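Local coordinates for protein cytochrome c-555 (Chlorobium tepidum, PDB 4J20) that carries electrons as a small monoheme c-type cytochrome of green photosynthetic bacteria, although its part in photosynthesis is not established, at residues Ala7-Ala10 against Thr11-Ser15; Val30-Lys33 against Ala34-Ala37. The protein carries 2 engineered substitutions. All blocks are in the same frame, centred on the assembly; numbering follows the deposited sequence.

Interaction 1: Ala7-Ala10 against Thr11-Ser15; sequences AGKA and TYDAS. With HEB (heme b/c), chain I.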
ATOM      1  N   ALA A   7      -7.611  10.133  -5.651  1.00 12.69           N
ATOM      2  CA  ALA A   7      -6.530  10.229  -6.647  1.00 12.57           C
ATOM      3  C   ALA A   7      -5.622   9.016  -6.496  1.00 12.41           C
ATOM      4  O   ALA A   7      -5.115   8.478  -7.513  1.00 13.88           O
ATOM      5  CB  ALA A   7      -5.755  11.435  -6.419  1.00 15.05           C
ATOM      6  N   GLY A   8      -5.481   8.492  -5.277  1.00 12.14           N
ATOM      7  CA  GLY A   8      -4.657   7.322  -5.025  1.00 13.14           C
ATOM      8  C   GLY A   8      -5.134   6.101  -5.762  1.00 12.71           C
ATOM      9  O   GLY A   8      -4.294   5.217  -6.071  1.00 13.48           O
ATOM     10  N   LYS A   9      -6.416   5.976  -6.056  1.00 12.45           N
ATOM     11  CA  LYS A   9      -6.908   4.781  -6.728  1.00 12.86           C
ATOM     12  C   LYS A   9      -6.290   4.615  -8.092  1.00 13.63           C
ATOM     13  O   LYS A   9      -6.027   3.470  -8.492  1.00 12.84           O
ATOM     14  CB  LYS A   9      -8.411   4.828  -6.869  1.00 13.54           C
ATOM     15  CG  LYS A   9      -8.969   3.490  -7.382  1.00 14.76           C
ATOM     16  CD  LYS A   9     -10.471   3.494  -7.429  1.00 16.40           C
ATOM     17  CE  LYS A   9     -11.017   2.227  -8.104  1.00 18.95           C
ATOM     18  NZ  LYS A   9     -10.795   2.318  -9.565  1.00 20.63           N
ATOM     19  N   ALA A  10      -5.968   5.703  -8.780  1.00 12.34           N
ATOM     20  CA  ALA A  10      -5.354   5.549 -10.089  1.00 12.45           C
ATOM     21  C   ALA A  10      -3.990   4.873  -9.946  1.00 12.52           C
ATOM     22  O   ALA A  10      -3.630   3.983 -10.758  1.00 13.03           O
ATOM     23  CB  ALA A  10      -5.198   6.909 -10.803  1.00 15.01           C
ATOM     24  N   THR A  11      -3.205   5.275  -8.943  1.00 12.46           N
ATOM     25  CA  THR A  11      -1.896   4.671  -8.729  1.00 12.42           C
ATOM     26  C   THR A  11      -2.068   3.237  -8.259  1.00 11.24           C
ATOM     27  O   THR A  11      -1.367   2.341  -8.710  1.00 11.39           O
ATOM     28  CB  THR A  11      -1.053   5.490  -7.757  1.00 12.13           C
ATOM     29  OG1 THR A  11      -0.722   6.730  -8.390  1.00 14.79           O
ATOM     30  CG2 THR A  11       0.227   4.804  -7.411  1.00 13.56           C
ATOM     31  N   TYR A  12      -3.014   3.019  -7.355  1.00 10.34           N
ATOM     32  CA  TYR A  12      -3.235   1.678  -6.838  1.00 10.23           C
ATOM     33  C   TYR A  12      -3.563   0.741  -8.002  1.00  9.95           C
ATOM     34  O   TYR A  12      -2.975  -0.361  -8.120  1.00 10.92           O
ATOM     35  CB  TYR A  12      -4.408   1.670  -5.844  1.00 10.55           C
ATOM     36  CG  TYR A  12      -4.769   0.256  -5.452  1.00 10.47           C
ATOM     37  CD1 TYR A  12      -3.949  -0.456  -4.578  1.00 11.46           C
ATOM     38  CD2 TYR A  12      -5.848  -0.404  -6.006  1.00 12.08           C
ATOM     39  CE1 TYR A  12      -4.206  -1.797  -4.267  1.00 10.98           C
ATOM     40  CE2 TYR A  12      -6.090  -1.749  -5.703  1.00 12.44           C
ATOM     41  CZ  TYR A  12      -5.250  -2.412  -4.846  1.00 12.13           C
ATOM     42  OH  TYR A  12      -5.470  -3.750  -4.535  1.00 13.26           O
ATOM     43  N   ASP A  13      -4.502   1.116  -8.849  1.00 11.17           N
ATOM     44  CA  ASP A  13      -4.916   0.247  -9.924  1.00 12.10           C
ATOM     45  C   ASP A  13      -3.760  -0.086 -10.856  1.00 12.13           C
ATOM     46  O   ASP A  13      -3.620  -1.251 -11.311  1.00 12.87           O
ATOM     47  CB  ASP A  13      -6.029   0.895 -10.749  1.00 13.61           C
ATOM     48  CG  ASP A  13      -7.363   0.938 -10.025  1.00 14.16           C
ATOM     49  OD1 ASP A  13      -7.572   0.214  -9.018  1.00 15.69           O
ATOM     50  OD2 ASP A  13      -8.208   1.755 -10.475  1.00 15.76           O
ATOM     51  N   ALA A  14      -2.922   0.897 -11.159  1.00 12.01           N
ATOM     52  CA  ALA A  14      -1.869   0.696 -12.147  1.00 12.27           C
ATOM     53  C   ALA A  14      -0.602   0.052 -11.600  1.00 12.66           C
ATOM     54  O   ALA A  14       0.100  -0.641 -12.351  1.00 13.75           O
ATOM     55  CB  ALA A  14      -1.523   2.012 -12.786  1.00 14.40           C
ATOM     56  N   SER A  15      -0.327   0.229 -10.307  1.00 11.27           N
ATOM     57  CA  SER A  15       0.992  -0.098  -9.792  1.00 12.26           C
ATOM     58  C   SER A  15       0.972  -1.009  -8.567  1.00 10.54           C
ATOM     59  O   SER A  15       2.058  -1.438  -8.144  1.00 12.72           O
ATOM     60  CB  SER A  15       1.765   1.177  -9.448  1.00 11.85           C
ATOM     61  OG  SER A  15       2.057   1.926 -10.623  1.00 14.46           O
TER
HETATM   62 FE   HEB I 107       2.798  -3.657  -1.255  1.00  9.31          FE
HETATM   63  CHA HEB I 107       2.977  -4.669   1.983  1.00  9.41           C
HETATM   64  CHB HEB I 107       1.452  -0.667  -0.248  1.00  8.32           C
HETATM   65  CHC HEB I 107       2.777  -2.568  -4.469  1.00 10.13           C
HETATM   66  CHD HEB I 107       3.865  -6.718  -2.296  1.00 10.48           C
HETATM   67  NA  HEB I 107       2.333  -2.824   0.518  1.00  8.96           N
HETATM   68  C1A HEB I 107       2.448  -3.424   1.774  1.00  9.09           C
HETATM   69  C2A HEB I 107       1.931  -2.514   2.759  1.00  9.23           C
HETATM   70  C3A HEB I 107       1.490  -1.432   2.126  1.00  8.49           C
HETATM   71  C4A HEB I 107       1.735  -1.607   0.729  1.00  8.64           C
HETATM   72  CMA HEB I 107       0.854  -0.191   2.733  1.00 10.21           C
HETATM   73  CAA HEB I 107       1.869  -2.832   4.253  1.00 10.28           C
HETATM   74  CBA HEB I 107       2.987  -2.120   5.020  1.00 10.69           C
HETATM   75  CGA HEB I 107       3.052  -2.456   6.489  1.00 11.49           C
HETATM   76  O1A HEB I 107       2.324  -3.364   6.987  1.00 12.14           O
HETATM   77  O2A HEB I 107       3.907  -1.820   7.158  1.00 14.43           O
HETATM   78  NB  HEB I 107       2.217  -1.968  -2.183  1.00  9.52           N
HETATM   79  C1B HEB I 107       1.716  -0.812  -1.588  1.00  8.56           C
HETATM   80  C2B HEB I 107       1.551   0.213  -2.575  1.00  8.92           C
HETATM   81  C3B HEB I 107       1.896  -0.319  -3.760  1.00  9.53           C
HETATM   82  C4B HEB I 107       2.336  -1.677  -3.542  1.00  8.64           C
HETATM   83  CMB HEB I 107       0.972   1.564  -2.238  1.00  9.90           C
HETATM   84  CAB HEB I 107       1.892   0.301  -5.136  1.00  9.70           C
HETATM   85  CBB HEB I 107       2.641   1.641  -5.199  1.00 11.50           C
HETATM   86  NC  HEB I 107       3.203  -4.505  -3.015  1.00  9.71           N
HETATM   87  C1C HEB I 107       3.161  -3.869  -4.245  1.00  9.20           C
HETATM   88  C2C HEB I 107       3.574  -4.784  -5.280  1.00  9.88           C
HETATM   89  C3C HEB I 107       3.815  -5.956  -4.682  1.00 10.14           C
HETATM   90  C4C HEB I 107       3.644  -5.793  -3.280  1.00  9.54           C
HETATM   91  CMC HEB I 107       3.545  -4.426  -6.766  1.00 11.44           C
HETATM   92  CAC HEB I 107       4.201  -7.288  -5.319  1.00 11.46           C
HETATM   93  CBC HEB I 107       5.468  -7.298  -6.172  1.00 12.42           C
HETATM   94  ND  HEB I 107       3.330  -5.361  -0.324  1.00  9.70           N
HETATM   95  C1D HEB I 107       3.759  -6.527  -0.946  1.00  9.48           C
HETATM   96  C2D HEB I 107       4.013  -7.540   0.018  1.00  9.64           C
HETATM   97  C3D HEB I 107       3.747  -6.933   1.303  1.00 10.87           C
HETATM   98  C4D HEB I 107       3.326  -5.586   1.027  1.00  9.97           C
HETATM   99  CMD HEB I 107       4.487  -8.955  -0.203  1.00 11.27           C
HETATM  100  CAD HEB I 107       3.848  -7.584   2.671  1.00 11.13           C
HETATM  101  CBD HEB I 107       5.268  -7.543   3.281  1.00 12.31           C
HETATM  102  CGD HEB I 107       5.282  -8.165   4.622  1.00 13.08           C
HETATM  103  O1D HEB I 107       4.604  -7.636   5.517  1.00 15.70           O
HETATM  104  O2D HEB I 107       5.893  -9.189   4.809  1.00 15.01           O
HETATM  105  O   HOH W   1      -2.289   8.815  -8.040  1.00 22.46           O
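G8 O, K9 O and A10 O take the backbone N-H groups of Y12, D13 and A14 in turn, the i to i+4 ladder of helix 5-15; the bond from Y12 N to G8 O is 2.8 Å long and close to straight (165°), while that from A14 N to A10 O is longer at 3.2 Å. On the outer side of the helix K9 and D13, one turn apart, form a salt bridge. K9 runs out extended, CG anti to the backbone N (chi1 -171°), until a bend at chi4 (-74°) turns the ammonium in to D13 OD2. NZ meets D13 OD2 at 2.8 Å on its syn lone pair, and K9 CG also lies 3.6 Å from D13 OD2, so the carboxylate rests along the lysine chain as well as at its end. Elsewhere on the helix a water joins A7 O to T11 OG1, giving a carbonyl of the first turn a link to a hydroxyl of the next. The Y12 ring lies against V30, Y82 and H20, the predicted axial ligand. At the end of the helix S15 O lies 3.5 Å from heme CAB, just ahead of C16, a predicted covalent heme attachment site. The chemistry is thus divided: an exposed ion pair, probably tempered by solvent, spans one turn on the outside, while the tyrosine packs within.

Interaction 2: Val30-Lys33 against Ala34-Ala37; sequences VGDK and AAWA. With HEB (heme b/c), chain I.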
ATOM      1  N   VAL A  30      -6.153  -6.237  -0.395  1.00 10.07           N
ATOM      2  CA  VAL A  30      -7.062  -5.119  -0.100  1.00  9.56           C
ATOM      3  C   VAL A  30      -8.459  -5.677   0.197  1.00 11.34           C
ATOM      4  O   VAL A  30      -8.968  -6.533  -0.513  1.00 11.73           O
ATOM      5  CB  VAL A  30      -7.062  -4.087  -1.237  1.00 11.30           C
ATOM      6  CG1 VAL A  30      -8.153  -3.056  -1.039  1.00 12.42           C
ATOM      7  CG2 VAL A  30      -5.712  -3.378  -1.252  1.00 11.73           C
ATOM      8  N   GLY A  31      -8.999  -5.214   1.332  1.00 10.80           N
ATOM      9  CA  GLY A  31     -10.272  -5.714   1.828  1.00 12.15           C
ATOM     10  C   GLY A  31     -10.189  -6.832   2.827  1.00 11.23           C
ATOM     11  O   GLY A  31     -11.203  -7.197   3.404  1.00 12.34           O
ATOM     12  N   ASP A  32      -8.994  -7.386   3.044  1.00 11.54           N
ATOM     13  CA  ASP A  32      -8.773  -8.465   4.015  1.00 11.76           C
ATOM     14  C   ASP A  32      -8.553  -7.854   5.389  1.00 11.53           C
ATOM     15  O   ASP A  32      -7.481  -7.355   5.712  1.00 12.28           O
ATOM     16  CB  ASP A  32      -7.590  -9.356   3.565  1.00 12.79           C
ATOM     17  CG  ASP A  32      -7.263 -10.484   4.519  1.00 11.63           C
ATOM     18  OD1 ASP A  32      -7.663 -10.460   5.710  1.00 12.97           O
ATOM     19  OD2 ASP A  32      -6.547 -11.400   4.041  1.00 12.55           O
ATOM     20  N   LYS A  33      -9.618  -7.820   6.186  1.00 12.56           N
ATOM     21  CA  LYS A  33      -9.630  -7.071   7.429  1.00 13.74           C
ATOM     22  C   LYS A  33      -8.602  -7.579   8.444  1.00 14.16           C
ATOM     23  O   LYS A  33      -7.928  -6.780   9.112  1.00 14.36           O
ATOM     24  CB  LYS A  33     -11.026  -7.087   8.050  1.00 16.63           C
ATOM     25  CG  LYS A  33     -12.113  -6.384   7.198  1.00 17.68           C
ATOM     26  CD  LYS A  33     -13.576  -6.882   7.593  1.00 21.19           C
ATOM     27  CE  LYS A  33     -13.803  -6.878   9.022  1.00 21.94           C
ATOM     28  NZ  LYS A  33     -15.265  -6.944   9.213  1.00 19.08           N
ATOM     29  N   ALA A  34      -8.472  -8.894   8.583  1.00 13.57           N
ATOM     30  CA  ALA A  34      -7.541  -9.449   9.567  1.00 14.38           C
ATOM     31  C   ALA A  34      -6.125  -9.162   9.150  1.00 13.98           C
ATOM     32  O   ALA A  34      -5.273  -8.899  10.004  1.00 15.96           O
ATOM     33  CB  ALA A  34      -7.771 -10.951   9.779  1.00 17.02           C
ATOM     34  N   ALA A  35      -5.853  -9.216   7.862  1.00 12.12           N
ATOM     35  CA  ALA A  35      -4.477  -8.977   7.387  1.00 13.03           C
ATOM     36  C   ALA A  35      -4.118  -7.520   7.668  1.00 12.88           C
ATOM     37  O   ALA A  35      -2.954  -7.197   8.015  1.00 14.29           O
ATOM     38  CB  ALA A  35      -4.347  -9.253   5.925  1.00 13.35           C
ATOM     39  N   TRP A  36      -5.071  -6.606   7.481  1.00 11.32           N
ATOM     40  CA  TRP A  36      -4.780  -5.191   7.574  1.00 11.59           C
ATOM     41  C   TRP A  36      -4.847  -4.623   8.993  1.00 12.92           C
ATOM     42  O   TRP A  36      -4.246  -3.573   9.225  1.00 13.00           O
ATOM     43  CB  TRP A  36      -5.633  -4.375   6.590  1.00 11.68           C
ATOM     44  CG  TRP A  36      -5.064  -4.478   5.216  1.00 10.53           C
ATOM     45  CD1 TRP A  36      -5.423  -5.359   4.231  1.00 10.30           C
ATOM     46  CD2 TRP A  36      -3.980  -3.688   4.691  1.00 10.00           C
ATOM     47  NE1 TRP A  36      -4.624  -5.168   3.114  1.00 10.12           N
ATOM     48  CE2 TRP A  36      -3.737  -4.134   3.372  1.00  9.44           C
ATOM     49  CE3 TRP A  36      -3.231  -2.633   5.212  1.00 10.24           C
ATOM     50  CZ2 TRP A  36      -2.734  -3.584   2.585  1.00 10.31           C
ATOM     51  CZ3 TRP A  36      -2.213  -2.094   4.436  1.00 11.04           C
ATOM     52  CH2 TRP A  36      -1.978  -2.560   3.132  1.00 10.45           C
ATOM     53  N   ALA A  37      -5.558  -5.234   9.927  1.00 13.60           N
ATOM     54  CA  ALA A  37      -5.778  -4.555  11.200  1.00 14.10           C
ATOM     55  C   ALA A  37      -4.474  -4.143  11.932  1.00 15.41           C
ATOM     56  O   ALA A  37      -4.383  -3.001  12.368  1.00 14.84           O
ATOM     57  CB  ALA A  37      -6.704  -5.421  12.103  1.00 16.91           C
TER
HETATM   58 FE   HEB I 107       2.798  -3.657  -1.255  1.00  9.31          FE
HETATM   59  CHA HEB I 107       2.977  -4.669   1.983  1.00  9.41           C
HETATM   60  CHB HEB I 107       1.452  -0.667  -0.248  1.00  8.32           C
HETATM   61  CHC HEB I 107       2.777  -2.568  -4.469  1.00 10.13           C
HETATM   62  CHD HEB I 107       3.865  -6.718  -2.296  1.00 10.48           C
HETATM   63  NA  HEB I 107       2.333  -2.824   0.518  1.00  8.96           N
HETATM   64  C1A HEB I 107       2.448  -3.424   1.774  1.00  9.09           C
HETATM   65  C2A HEB I 107       1.931  -2.514   2.759  1.00  9.23           C
HETATM   66  C3A HEB I 107       1.490  -1.432   2.126  1.00  8.49           C
HETATM   67  C4A HEB I 107       1.735  -1.607   0.729  1.00  8.64           C
HETATM   68  CMA HEB I 107       0.854  -0.191   2.733  1.00 10.21           C
HETATM   69  CAA HEB I 107       1.869  -2.832   4.253  1.00 10.28           C
HETATM   70  CBA HEB I 107       2.987  -2.120   5.020  1.00 10.69           C
HETATM   71  CGA HEB I 107       3.052  -2.456   6.489  1.00 11.49           C
HETATM   72  O1A HEB I 107       2.324  -3.364   6.987  1.00 12.14           O
HETATM   73  O2A HEB I 107       3.907  -1.820   7.158  1.00 14.43           O
HETATM   74  NB  HEB I 107       2.217  -1.968  -2.183  1.00  9.52           N
HETATM   75  C1B HEB I 107       1.716  -0.812  -1.588  1.00  8.56           C
HETATM   76  C2B HEB I 107       1.551   0.213  -2.575  1.00  8.92           C
HETATM   77  C3B HEB I 107       1.896  -0.319  -3.760  1.00  9.53           C
HETATM   78  C4B HEB I 107       2.336  -1.677  -3.542  1.00  8.64           C
HETATM   79  CMB HEB I 107       0.972   1.564  -2.238  1.00  9.90           C
HETATM   80  CAB HEB I 107       1.892   0.301  -5.136  1.00  9.70           C
HETATM   81  CBB HEB I 107       2.641   1.641  -5.199  1.00 11.50           C
HETATM   82  NC  HEB I 107       3.203  -4.505  -3.015  1.00  9.71           N
HETATM   83  C1C HEB I 107       3.161  -3.869  -4.245  1.00  9.20           C
HETATM   84  C2C HEB I 107       3.574  -4.784  -5.280  1.00  9.88           C
HETATM   85  C3C HEB I 107       3.815  -5.956  -4.682  1.00 10.14           C
HETATM   86  C4C HEB I 107       3.644  -5.793  -3.280  1.00  9.54           C
HETATM   87  CMC HEB I 107       3.545  -4.426  -6.766  1.00 11.44           C
HETATM   88  CAC HEB I 107       4.201  -7.288  -5.319  1.00 11.46           C
HETATM   89  CBC HEB I 107       5.468  -7.298  -6.172  1.00 12.42           C
HETATM   90  ND  HEB I 107       3.330  -5.361  -0.324  1.00  9.70           N
HETATM   91  C1D HEB I 107       3.759  -6.527  -0.946  1.00  9.48           C
HETATM   92  C2D HEB I 107       4.013  -7.540   0.018  1.00  9.64           C
HETATM   93  C3D HEB I 107       3.747  -6.933   1.303  1.00 10.87           C
HETATM   94  C4D HEB I 107       3.326  -5.586   1.027  1.00  9.97           C
HETATM   95  CMD HEB I 107       4.487  -8.955  -0.203  1.00 11.27           C
HETATM   96  CAD HEB I 107       3.848  -7.584   2.671  1.00 11.13           C
HETATM   97  CBD HEB I 107       5.268  -7.543   3.281  1.00 12.31           C
HETATM   98  CGD HEB I 107       5.282  -8.165   4.622  1.00 13.08           C
HETATM   99  O1D HEB I 107       4.604  -7.636   5.517  1.00 15.70           O
HETATM  100  O2D HEB I 107       5.893  -9.189   4.809  1.00 15.01           O
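W36 has CG anti to its carbonyl carbon (chi1 -78°), which carries the indole back beside D32 and on to the heme; D32, with CG anti to the backbone N (chi1 179°), lays its carboxylate over the first turn of helix 33-40. D32 is the N-cap. Its OD1 accepts from A35 N at 3.1 Å, and the N-H comes from above the carboxylate plane, 61° out of it, while A35 CB packs against D32 CG at 3.5 Å. The backbone of D32 serves the same turn: its carbonyl O takes W36 N at 3.1 Å, in the carbonyl plane. K33 O continues the pattern with A37 N at 2.9 Å and has a weak bond from W36 N. D32 O also sits at the indole edge, in the ring plane and 3.2 Å from W36 CD1. Farther along the ring, CH2 reaches heme CMA at 3.7 Å, again at the edge, so the indole spans from the capped turn to the porphyrin rim. NE1 makes a weak hydrogen bond to K29 O, and P28, M83 and S87 pack round the side chain. Replacing the W36 indole with an alanine here is likely to open a gap beside heme CMA and cost K29 O its weak indole N-H bond. Before the cap, G31 has backbone angles at which a CB would be jammed against V30 O; its N-H is bonded to S87 OG. The aspartate side chain thus accepts a first-turn N-H, of the sort that has no carbonyl one turn earlier within the helix, and its negative charge probably interacts favourably with the helix dipole, while the buried tryptophan ties that turn to the heme pocket.

From the N terminus, helix 5-15 comes first and holds interaction 1 within its own turns; the chain then passes C16, C19 and H20 and runs through a loop to interaction 2, where that loop enters helix 33-40. Neither contact closes a long loop, and they follow in series without nesting or crossing, their centres about 18 Å apart. They nevertheless touch: Y12 OH packs against V30 CG2 at 3.3 Å, joining the first helix to the loop after H20. M83 of helix 73-85 meets Y12, V30 and W36, and the heme is reached from both segments 11-15 and 34-37, so the terminal helices and the capped turn share one pocket.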